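PDB 6Q64: endoglycosidase from Bacteroides thetaiotaomicron, which probably hydrolyses glycosidic bonds in complex N-glycans, as a TIM-barrel enzyme of glycoside hydrolase family 18. Local coordinates for residues Q254-S259 with G331-E336; T296-V301 with E309-L314. The protein carries 1 engineered substitution. All coordinates share one frame; numbering follows the deposited sequence.

Contact 1: residues Q254-S259 with G331-E336; sequences QAYWES and GTYHME
Tyr333 and Tyr256 alone carry this small contact, which buries 85 Å² and has no hydrogen bond across it. Along 331-336, the backbone of Gly331 pairs with Ile282 and Val284 of strand 280-285 and takes no part across the contact, and the CB of Thr332 points away from 254-259. At Tyr333 the backbone sets CB toward the other segment. The hydroxyl of Tyr256 reaches over one face of the Tyr333 ring near its root, with Tyr256 OH 3.5 Å from Tyr333 CG. The touching extends back along Tyr256, whose CZ lies 4.0 Å from Tyr333 CB. The rings themselves meet obliquely, with planes at 34° and centroids 5.8 Å apart, so the hydroxyl end of Tyr256 does the packing instead of a stacked face. With Tyr333 CG anti to its own N (chi1 175°), the ring runs beneath the Tyr256 hydroxyl. His334 ND1 lies 3.7 Å above the opposite face of the Tyr333 ring, toward its rim. On the Tyr256 side, Gln254 CB sits 3.7 Å above the ring centre. Trp104 meets both Tyr333 and His334 edge-to-face. The contact therefore spans the ends of barrel strands 251-254 and 329-333, over intervening strand 280-285, whose Glu285 touches both tyrosines, and beside Trp76 of strand 72-76.

Contact 2: residues T296-V301 with E309-L314; sequences TYYTSV and EGNQIL
Tyr298 and Gln312 mark the closest backbone approach, their CA atoms 5.8 Å apart where the irregular segment 296-301 passes the first turn of the helix that Gly310 N-caps. The Tyr298 ring lies over this turn, with Gln312 CA 3.8 Å from the ring centroid and 15° off its normal, a CH-pi contact. The extended Gln312 side chain crosses the tyrosine at about a right angle, and its NE2 continues past the ring to Tyr256 O. Asn311, whose CG is tucked between its own N and carbonyl carbon (chi1 68°), presents its amide to the passing backbone. Asn311 ND2 donates a nearly straight bond of 3.0 Å to Tyr298 O, approaching from above the carbonyl plane, and also binds Asn306 OD1. The other end of that amide packs on the tyrosine, OD1 of Asn311 lying 3.3 Å from Tyr298 CB. Tyr298 OH hydrogen-bonds to Asp315 OD2, and Ser300 OG to Asp315 OD1. Replacing Tyr298 with alanine would probably open a gap over Gln312 CA and cost Asp315 one of these two hydroxyl partners. Tyr298 also packs on Thr261 and Val264 and so sits between helices 311-317 and 261-268, while Gln312 rests on strand 280-285.

Overall arrangement
The centres of the two contacts lie 12 Å apart, on the same side of the chain's centre, and the chain visits their segments in the order 254-259, 296-301, 309-314, 331-336. Both lie at the C-terminal ends of the parallel barrel strands, contact 1 including the last residues of strand 329-333. Segment 254-259 joins them: Ser259 O accepts a probable hydrogen bond of 3.0 Å from Thr299 N, and Gln312 of contact 2 reaches the same segment. Contact 1 lies nearer the probable active site, since Gln254 lies close to Gln190, the engineered residue at the glutamate position of the family's DxxDxDxE motif. Contact 2 packs the outer loop onto helix 311-317, which precedes strand 329-333.

Contact 1: residues Q254-S259 with G331-E336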
loop_
_atom_site.group_PDB
_atom_site.type_symbol
_atom_site.label_atom_id
_atom_site.label_comp_id
_atom_site.label_asym_id
_atom_site.label_seq_id
_atom_site.Cartn_x
_atom_site.Cartn_y
_atom_site.Cartn_z
ATOM N N GLN A 254 3.946 6.899 6.619
ATOM C CA GLN A 254 4.505 8.058 5.922
ATOM C C GLN A 254 5.730 8.530 6.694
ATOM O O GLN A 254 5.600 9.493 7.415
ATOM C CB GLN A 254 3.443 9.151 5.862
ATOM C CG GLN A 254 2.404 8.931 4.786
ATOM C CD GLN A 254 1.176 8.190 5.237
ATOM O OE1 GLN A 254 0.245 8.764 5.792
ATOM N NE2 GLN A 254 1.124 6.917 4.907
ATOM N N ALA A 255 6.898 7.940 6.460
ATOM C CA ALA A 255 8.186 8.389 7.057
ATOM C C ALA A 255 8.847 9.455 6.175
ATOM O O ALA A 255 10.071 9.366 5.927
ATOM C CB ALA A 255 9.118 7.211 7.254
ATOM N N TYR A 256 8.082 10.452 5.746
ATOM C CA TYR A 256 8.545 11.447 4.744
ATOM C C TYR A 256 9.694 12.305 5.330
ATOM O O TYR A 256 10.793 12.333 4.717
ATOM C CB TYR A 256 7.372 12.303 4.255
ATOM C CG TYR A 256 6.165 11.608 3.650
ATOM C CD1 TYR A 256 6.204 10.349 3.070
ATOM C CD2 TYR A 256 4.963 12.294 3.591
ATOM C CE1 TYR A 256 5.075 9.792 2.473
ATOM C CE2 TYR A 256 3.827 11.753 3.006
ATOM C CZ TYR A 256 3.879 10.501 2.425
ATOM O OH TYR A 256 2.706 10.020 1.884
ATOM N N TRP A 257 9.494 12.977 6.476
ATOM C CA TRP A 257 10.408 14.065 6.935
ATOM C C TRP A 257 11.316 13.618 8.087
ATOM O O TRP A 257 12.017 14.474 8.653
ATOM C CB TRP A 257 9.614 15.324 7.305
ATOM C CG TRP A 257 8.462 15.538 6.381
ATOM C CD1 TRP A 257 7.129 15.563 6.676
ATOM C CD2 TRP A 257 8.561 15.665 4.957
ATOM N NE1 TRP A 257 6.386 15.709 5.537
ATOM C CE2 TRP A 257 7.240 15.792 4.464
ATOM C CE3 TRP A 257 9.641 15.704 4.068
ATOM C CZ2 TRP A 257 6.978 15.977 3.110
ATOM C CZ3 TRP A 257 9.373 15.847 2.730
ATOM C CH2 TRP A 257 8.063 15.995 2.266
ATOM N N GLU A 258 11.370 12.328 8.379
ATOM C CA GLU A 258 12.311 11.776 9.369
ATOM C C GLU A 258 13.740 11.942 8.871
ATOM O O GLU A 258 14.020 11.469 7.812
ATOM C CB GLU A 258 11.977 10.311 9.633
ATOM C CG GLU A 258 10.914 10.115 10.705
ATOM C CD GLU A 258 9.483 10.434 10.314
ATOM O OE1 GLU A 258 8.685 10.634 11.232
ATOM O OE2 GLU A 258 9.161 10.467 9.099
ATOM N N SER A 259 14.651 12.493 9.655
ATOM C CA SER A 259 16.008 12.844 9.179
ATOM C C SER A 259 17.088 11.893 9.706
ATOM O O SER A 259 18.282 12.212 9.453
ATOM C CB SER A 259 16.296 14.300 9.497
ATOM O OG SER A 259 17.054 14.485 10.685
ATOM N N GLY A 331 8.171 1.891 0.220
ATOM C CA GLY A 331 7.351 2.447 -0.861
ATOM C C GLY A 331 7.588 3.942 -1.056
ATOM O O GLY A 331 8.261 4.589 -0.247
ATOM N N THR A 332 6.998 4.487 -2.104
ATOM C CA THR A 332 7.130 5.901 -2.493
ATOM C C THR A 332 5.730 6.437 -2.721
ATOM O O THR A 332 4.879 5.681 -3.215
ATOM C CB THR A 332 7.988 5.953 -3.745
ATOM O OG1 THR A 332 7.359 4.949 -4.539
ATOM C CG2 THR A 332 9.451 5.638 -3.503
ATOM N N TYR A 333 5.495 7.661 -2.266
ATOM C CA TYR A 333 4.257 8.436 -2.536
ATOM C C TYR A 333 4.435 9.096 -3.901
ATOM O O TYR A 333 5.446 9.803 -4.084
ATOM C CB TYR A 333 4.021 9.436 -1.403
ATOM C CG TYR A 333 2.862 10.372 -1.592
ATOM C CD1 TYR A 333 1.557 9.915 -1.596
ATOM C CD2 TYR A 333 3.079 11.730 -1.747
ATOM C CE1 TYR A 333 0.491 10.788 -1.763
ATOM C CE2 TYR A 333 2.030 12.623 -1.886
ATOM C CZ TYR A 333 0.730 12.149 -1.900
ATOM O OH TYR A 333 -0.282 13.052 -2.065
ATOM N N HIS A 334 3.485 8.851 -4.809
ATOM C CA HIS A 334 3.564 9.243 -6.237
ATOM C C HIS A 334 4.819 8.575 -6.794
ATOM O O HIS A 334 5.782 9.245 -7.166
ATOM C CB HIS A 334 3.493 10.777 -6.377
ATOM C CG HIS A 334 2.095 11.315 -6.453
ATOM N ND1 HIS A 334 1.615 12.267 -5.573
ATOM C CD2 HIS A 334 1.080 11.060 -7.311
ATOM C CE1 HIS A 334 0.364 12.554 -5.869
ATOM N NE2 HIS A 334 0.014 11.822 -6.927
HETATM N N MSE A 335 4.796 7.235 -6.749
HETATM C CA MSE A 335 5.910 6.391 -7.160
HETATM C C MSE A 335 6.326 6.682 -8.602
HETATM O O MSE A 335 7.510 6.591 -8.920
HETATM C CB MSE A 335 5.558 4.906 -7.006
HETATM C CG MSE A 335 4.147 4.568 -7.330
HETATM SE SE MSE A 335 3.825 2.643 -7.267
HETATM C CE MSE A 335 5.477 1.655 -7.039
ATOM N N GLU A 336 5.349 7.059 -9.442
ATOM C CA GLU A 336 5.557 7.278 -10.869
ATOM C C GLU A 336 6.454 8.490 -11.168
ATOM O O GLU A 336 6.981 8.531 -12.274
ATOM C CB GLU A 336 4.222 7.406 -11.607
ATOM C CG GLU A 336 3.460 8.683 -11.314
ATOM C CD GLU A 336 2.480 8.635 -10.149
ATOM O OE1 GLU A 336 1.575 9.533 -10.081
ATOM O OE2 GLU A 336 2.621 7.712 -9.306
#

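Contact 2: residues T296-V301 with E309-L314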
loop_
_atom_site.group_PDB
_atom_site.type_symbol
_atom_site.label_atom_id
_atom_site.label_comp_id
_atom_site.label_asym_id
_atom_site.label_seq_id
_atom_site.Cartn_x
_atom_site.Cartn_y
_atom_site.Cartn_z
ATOM N N THR A 296 17.494 15.327 1.340
ATOM C CA THR A 296 18.912 15.439 0.931
ATOM C C THR A 296 19.819 15.466 2.158
ATOM O O THR A 296 21.041 15.266 1.980
ATOM C CB THR A 296 19.059 16.695 0.077
ATOM O OG1 THR A 296 18.677 17.744 0.958
ATOM C CG2 THR A 296 18.161 16.673 -1.137
ATOM N N TYR A 297 19.212 15.714 3.326
ATOM C CA TYR A 297 19.859 15.935 4.645
ATOM C C TYR A 297 19.536 14.792 5.613
ATOM O O TYR A 297 19.415 15.035 6.800
ATOM C CB TYR A 297 19.363 17.246 5.252
ATOM C CG TYR A 297 17.872 17.335 5.455
ATOM C CD1 TYR A 297 17.028 17.641 4.403
ATOM C CD2 TYR A 297 17.300 17.154 6.700
ATOM C CE1 TYR A 297 15.656 17.750 4.575
ATOM C CE2 TYR A 297 15.931 17.258 6.891
ATOM C CZ TYR A 297 15.100 17.553 5.824
ATOM O OH TYR A 297 13.747 17.662 5.994
ATOM N N TYR A 298 19.383 13.572 5.119
ATOM C CA TYR A 298 19.176 12.364 5.956
ATOM C C TYR A 298 20.530 11.876 6.450
ATOM O O TYR A 298 21.550 12.117 5.749
ATOM C CB TYR A 298 18.512 11.232 5.180
ATOM C CG TYR A 298 17.999 10.065 5.987
ATOM C CD1 TYR A 298 16.753 10.111 6.598
ATOM C CD2 TYR A 298 18.724 8.884 6.085
ATOM C CE1 TYR A 298 16.253 9.027 7.308
ATOM C CE2 TYR A 298 18.239 7.790 6.785
ATOM C CZ TYR A 298 16.998 7.864 7.403
ATOM O OH TYR A 298 16.469 6.795 8.064
ATOM N N THR A 299 20.505 11.260 7.639
ATOM C CA THR A 299 21.640 10.544 8.275
ATOM C C THR A 299 21.218 9.108 8.559
ATOM O O THR A 299 20.241 8.930 9.303
ATOM C CB THR A 299 22.111 11.215 9.562
ATOM O OG1 THR A 299 21.937 12.623 9.349
ATOM C CG2 THR A 299 23.526 10.795 9.905
ATOM N N SER A 300 21.907 8.156 7.927
ATOM C CA SER A 300 21.696 6.697 8.079
ATOM C C SER A 300 22.611 6.195 9.181
ATOM O O SER A 300 23.688 6.757 9.368
ATOM C CB SER A 300 21.962 5.926 6.800
ATOM O OG SER A 300 21.782 4.527 6.989
ATOM N N VAL A 301 22.202 5.088 9.772
ATOM C CA VAL A 301 22.951 4.316 10.805
ATOM C C VAL A 301 24.022 3.477 10.087
ATOM O O VAL A 301 24.804 2.763 10.731
ATOM C CB VAL A 301 21.918 3.494 11.607
ATOM C CG1 VAL A 301 21.587 2.183 10.913
ATOM C CG2 VAL A 301 22.341 3.301 13.040
ATOM N N GLU A 309 23.892 9.781 -2.615
ATOM C CA GLU A 309 22.600 10.443 -2.705
ATOM C C GLU A 309 21.501 9.380 -2.532
ATOM O O GLU A 309 21.741 8.214 -2.927
ATOM C CB GLU A 309 22.592 11.203 -4.035
ATOM C CG GLU A 309 21.217 11.520 -4.610
ATOM C CD GLU A 309 21.254 12.404 -5.854
ATOM O OE1 GLU A 309 21.642 11.918 -6.944
ATOM O OE2 GLU A 309 20.932 13.587 -5.709
ATOM N N GLY A 310 20.341 9.747 -1.982
ATOM C CA GLY A 310 19.189 8.821 -1.824
ATOM C C GLY A 310 19.250 7.953 -0.552
ATOM O O GLY A 310 18.601 6.842 -0.512
ATOM N N ASN A 311 19.971 8.419 0.477
ATOM C CA ASN A 311 20.307 7.595 1.666
ATOM C C ASN A 311 19.043 7.365 2.523
ATOM O O ASN A 311 18.984 6.305 3.114
ATOM C CB ASN A 311 21.554 8.119 2.388
ATOM C CG ASN A 311 21.337 9.449 3.045
ATOM O OD1 ASN A 311 20.402 10.156 2.687
ATOM N ND2 ASN A 311 22.170 9.776 4.025
ATOM N N GLN A 312 18.027 8.232 2.489
ATOM C CA GLN A 312 16.688 7.992 3.110
ATOM C C GLN A 312 16.148 6.675 2.565
ATOM O O GLN A 312 16.071 5.716 3.329
ATOM C CB GLN A 312 15.690 9.141 2.902
ATOM C CG GLN A 312 14.338 8.963 3.590
ATOM C CD GLN A 312 13.480 10.213 3.700
ATOM O OE1 GLN A 312 12.904 10.760 2.750
ATOM N NE2 GLN A 312 13.323 10.670 4.921
ATOM N N ILE A 313 15.815 6.575 1.288
ATOM C CA ILE A 313 15.135 5.348 0.760
ATOM C C ILE A 313 16.044 4.114 0.909
ATOM O O ILE A 313 15.538 2.973 0.957
ATOM C CB ILE A 313 14.657 5.526 -0.689
ATOM C CG1 ILE A 313 13.703 4.393 -1.084
ATOM C CG2 ILE A 313 15.846 5.650 -1.629
ATOM C CD1 ILE A 313 12.767 4.718 -2.228
ATOM N N LEU A 314 17.352 4.276 0.972
ATOM C CA LEU A 314 18.209 3.066 0.959
ATOM C C LEU A 314 18.328 2.577 2.391
ATOM O O LEU A 314 18.407 1.346 2.574
ATOM C CB LEU A 314 19.578 3.377 0.348
ATOM C CG LEU A 314 19.558 3.886 -1.092
ATOM C CD1 LEU A 314 20.957 4.229 -1.549
ATOM C CD2 LEU A 314 18.938 2.863 -2.012
#